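Local coordinates for protein cytochrome C' (Rhodopseudomonas palustris, PDB 1MQV) that carries a covalently bound high-spin heme c without a sixth iron ligand and probably transfers electrons, though its exact role is not known, at residues K9-Q14 against P52-A57. The protein carries 3 engineered substitutions. Residues are numbered along the deposited sequence; the frame is centred on the assembly and turned at random.
With HEC (heme c), chain C.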
loop_
_atom_site.group_PDB
_atom_site.type_symbol
_atom_site.label_atom_id
_atom_site.label_comp_id
_atom_site.label_asym_id
_atom_site.label_seq_id
_atom_site.Cartn_x
_atom_site.Cartn_y
_atom_site.Cartn_z
ATOM N N LYS A 9 -2.612 -6.464 9.295
ATOM C CA LYS A 9 -3.925 -6.113 8.776
ATOM C C LYS A 9 -4.309 -4.700 9.197
ATOM O O LYS A 9 -5.012 -3.991 8.452
ATOM C CB LYS A 9 -4.979 -7.123 9.279
ATOM C CG LYS A 9 -5.075 -8.442 8.466
ATOM C CD LYS A 9 -6.101 -9.348 9.193
ATOM C CE LYS A 9 -6.937 -10.178 8.267
ATOM N NZ LYS A 9 -7.928 -10.915 9.094
ATOM N N ALA A 10 -3.847 -4.282 10.379
ATOM C CA ALA A 10 -4.150 -2.947 10.877
ATOM C C ALA A 10 -3.430 -1.906 10.011
ATOM O O ALA A 10 -3.992 -0.865 9.651
ATOM C CB ALA A 10 -3.716 -2.800 12.338
ATOM N N ILE A 11 -2.192 -2.202 9.663
ATOM C CA ILE A 11 -1.412 -1.277 8.827
ATOM C C ILE A 11 -2.002 -1.237 7.395
ATOM O O ILE A 11 -2.093 -0.169 6.795
ATOM C CB ILE A 11 0.062 -1.697 8.762
ATOM C CG1 ILE A 11 0.745 -1.428 10.110
ATOM C CG2 ILE A 11 0.784 -0.946 7.598
ATOM C CD1 ILE A 11 2.051 -2.226 10.275
ATOM N N LEU A 12 -2.396 -2.383 6.844
ATOM C CA LEU A 12 -2.949 -2.394 5.484
ATOM C C LEU A 12 -4.317 -1.738 5.480
ATOM O O LEU A 12 -4.715 -1.137 4.488
ATOM C CB LEU A 12 -3.016 -3.823 4.915
ATOM C CG LEU A 12 -1.639 -4.425 4.671
ATOM C CD1 LEU A 12 -1.707 -5.950 4.751
ATOM C CD2 LEU A 12 -1.149 -3.971 3.221
ATOM N N LYS A 13 -5.052 -1.838 6.591
ATOM C CA LYS A 13 -6.350 -1.171 6.664
ATOM C C LYS A 13 -6.099 0.334 6.590
ATOM O O LYS A 13 -6.835 1.060 5.888
ATOM C CB LYS A 13 -7.079 -1.551 7.971
ATOM C CG LYS A 13 -8.401 -0.841 8.174
ATOM C CD LYS A 13 -9.158 -1.481 9.353
ATOM C CE LYS A 13 -10.334 -0.622 9.803
ATOM N NZ LYS A 13 -11.209 -0.215 8.678
ATOM N N GLN A 14 -5.075 0.812 7.300
ATOM C CA GLN A 14 -4.717 2.242 7.257
ATOM C C GLN A 14 -4.341 2.619 5.818
ATOM O O GLN A 14 -4.712 3.697 5.340
ATOM C CB GLN A 14 -3.494 2.595 8.147
ATOM C CG GLN A 14 -3.518 2.129 9.592
ATOM C CD GLN A 14 -2.139 2.257 10.240
ATOM O OE1 GLN A 14 -1.747 1.439 11.087
ATOM N NE2 GLN A 14 -1.394 3.291 9.842
ATOM N N PRO A 52 7.326 -5.261 5.343
ATOM C CA PRO A 52 8.269 -6.351 5.058
ATOM C C PRO A 52 8.662 -7.172 6.261
ATOM O O PRO A 52 9.074 -8.313 6.113
ATOM C CB PRO A 52 9.473 -5.618 4.496
ATOM C CG PRO A 52 8.799 -4.524 3.692
ATOM C CD PRO A 52 7.781 -4.008 4.700
ATOM N N ALA A 53 8.550 -6.581 7.447
ATOM C CA ALA A 53 8.937 -7.294 8.652
ATOM C C ALA A 53 7.772 -8.069 9.291
ATOM O O ALA A 53 7.958 -8.723 10.316
ATOM C CB ALA A 53 9.535 -6.320 9.649
ATOM N N LEU A 54 6.604 -8.058 8.665
ATOM C CA LEU A 54 5.425 -8.728 9.267
ATOM C C LEU A 54 4.813 -9.957 8.591
ATOM O O LEU A 54 3.634 -10.281 8.828
ATOM C CB LEU A 54 4.340 -7.667 9.469
ATOM C CG LEU A 54 4.735 -6.456 10.261
ATOM C CD1 LEU A 54 3.528 -5.480 10.261
ATOM C CD2 LEU A 54 5.041 -6.870 11.705
ATOM N N PHE A 55 5.569 -10.626 7.712
ATOM C CA PHE A 55 5.068 -11.816 7.044
ATOM C C PHE A 55 6.005 -13.015 7.272
ATOM O O PHE A 55 6.654 -13.500 6.362
ATOM C CB PHE A 55 4.885 -11.574 5.521
ATOM C CG PHE A 55 3.723 -10.658 5.193
ATOM C CD1 PHE A 55 3.876 -9.265 5.275
ATOM C CD2 PHE A 55 2.467 -11.180 4.862
ATOM C CE1 PHE A 55 2.801 -8.414 5.041
ATOM C CE2 PHE A 55 1.374 -10.324 4.620
ATOM C CZ PHE A 55 1.553 -8.935 4.711
ATOM N N PRO A 56 6.072 -13.521 8.511
ATOM C CA PRO A 56 6.950 -14.667 8.792
ATOM C C PRO A 56 6.349 -15.992 8.333
ATOM O O PRO A 56 5.140 -16.172 8.365
ATOM C CB PRO A 56 7.106 -14.615 10.315
ATOM C CG PRO A 56 5.710 -14.154 10.765
ATOM C CD PRO A 56 5.283 -13.117 9.700
ATOM N N ALA A 57 7.193 -16.929 7.901
ATOM C CA ALA A 57 6.682 -18.228 7.470
ATOM C C ALA A 57 5.915 -18.963 8.609
ATOM O O ALA A 57 5.002 -19.740 8.336
ATOM C CB ALA A 57 7.839 -19.093 6.938
HETATM FE FE HEC C . -2.816 -4.803 0.298
HETATM C CHA HEC C . -4.533 -6.633 2.542
HETATM C CHB HEC C . -4.978 -2.198 0.791
HETATM C CHC HEC C . -0.715 -2.710 -1.334
HETATM C CHD HEC C . -0.319 -7.299 0.114
HETATM N NA HEC C . -4.480 -4.480 1.460
HETATM C C1A HEC C . -5.007 -5.392 2.322
HETATM C C2A HEC C . -6.146 -4.826 2.944
HETATM C C3A HEC C . -6.335 -3.534 2.438
HETATM C C4A HEC C . -5.245 -3.354 1.504
HETATM C CMA HEC C . -7.360 -2.468 2.664
HETATM C CAA HEC C . -7.064 -5.546 3.923
HETATM C CBA HEC C . -6.555 -5.341 5.332
HETATM C CGA HEC C . -7.549 -5.876 6.372
HETATM O O1A HEC C . -8.271 -5.055 6.947
HETATM O O2A HEC C . -7.590 -7.102 6.591
HETATM N NB HEC C . -2.857 -2.919 -0.178
HETATM C C1B HEC C . -3.872 -1.990 -0.023
HETATM C C2B HEC C . -3.626 -0.723 -0.746
HETATM C C3B HEC C . -2.437 -0.870 -1.347
HETATM C C4B HEC C . -1.939 -2.223 -0.965
HETATM C CMB HEC C . -4.632 0.468 -0.784
HETATM C CAB HEC C . -1.732 0.071 -2.217
HETATM C CBB HEC C . -1.520 1.419 -1.891
HETATM N NC HEC C . -0.917 -4.950 -0.372
HETATM C C1C HEC C . -0.193 -3.979 -1.063
HETATM C C2C HEC C . 1.046 -4.475 -1.524
HETATM C C3C HEC C . 1.194 -5.788 -1.159
HETATM C C4C HEC C . -0.083 -6.059 -0.430
HETATM C CMC HEC C . 2.014 -3.714 -2.493
HETATM C CAC HEC C . 2.207 -6.800 -1.425
HETATM C CBC HEC C . 3.568 -6.345 -1.750
HETATM N ND HEC C . -2.449 -6.624 1.122
HETATM C C1D HEC C . -1.490 -7.575 0.882
HETATM C C2D HEC C . -1.788 -8.846 1.575
HETATM C C3D HEC C . -2.973 -8.623 2.234
HETATM C C4D HEC C . -3.381 -7.243 1.981
HETATM C CMD HEC C . -0.746 -9.998 1.684
HETATM C CAD HEC C . -3.670 -9.691 3.204
HETATM C CBD HEC C . -3.140 -9.322 4.623
HETATM C CGD HEC C . -3.555 -10.393 5.627
HETATM O O1D HEC C . -4.733 -10.771 5.545
HETATM O O2D HEC C . -2.723 -10.835 6.444
#
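Ile11 and Leu54 meet methyl to methyl, CD1 of Ile11 lying 3.6 Å from CD1 of Leu54, with the two side chains crossing at about a right angle. Ile11 reaches over because CG1 stands beside its backbone N (chi1 -72°) and chi2 carries CD1 on outward, away from its own helix. One residue on, Leu12 touches the ring of Phe55 more loosely, its CD1 coming to the ring edge, near the ring plane, 4.4 Å from CZ. In this four-helix-bundle cytochrome c', the contact joins helix 4-27 to the loop that leads from helix 34-50 towards helix 75-95, beside the heme. The same CD1 of Leu12 also packs against the porphyrin, 3.5 Å from heme C4D. Its other methyl, CD2, sits 3.5 Å from the heme iron, probably on the face opposite His117, the axial ligand of this five-coordinate heme. Phe55 borders the same pocket, its CE2 3.6 Å from the heme methyl CMD, and Phe78 meets its ring edge-to-face. Through its carbonyl, Leu54 O accepts a hydrogen bond from Arg8 NH1, while NE of the same arginine is hydrogen-bonded to the heme.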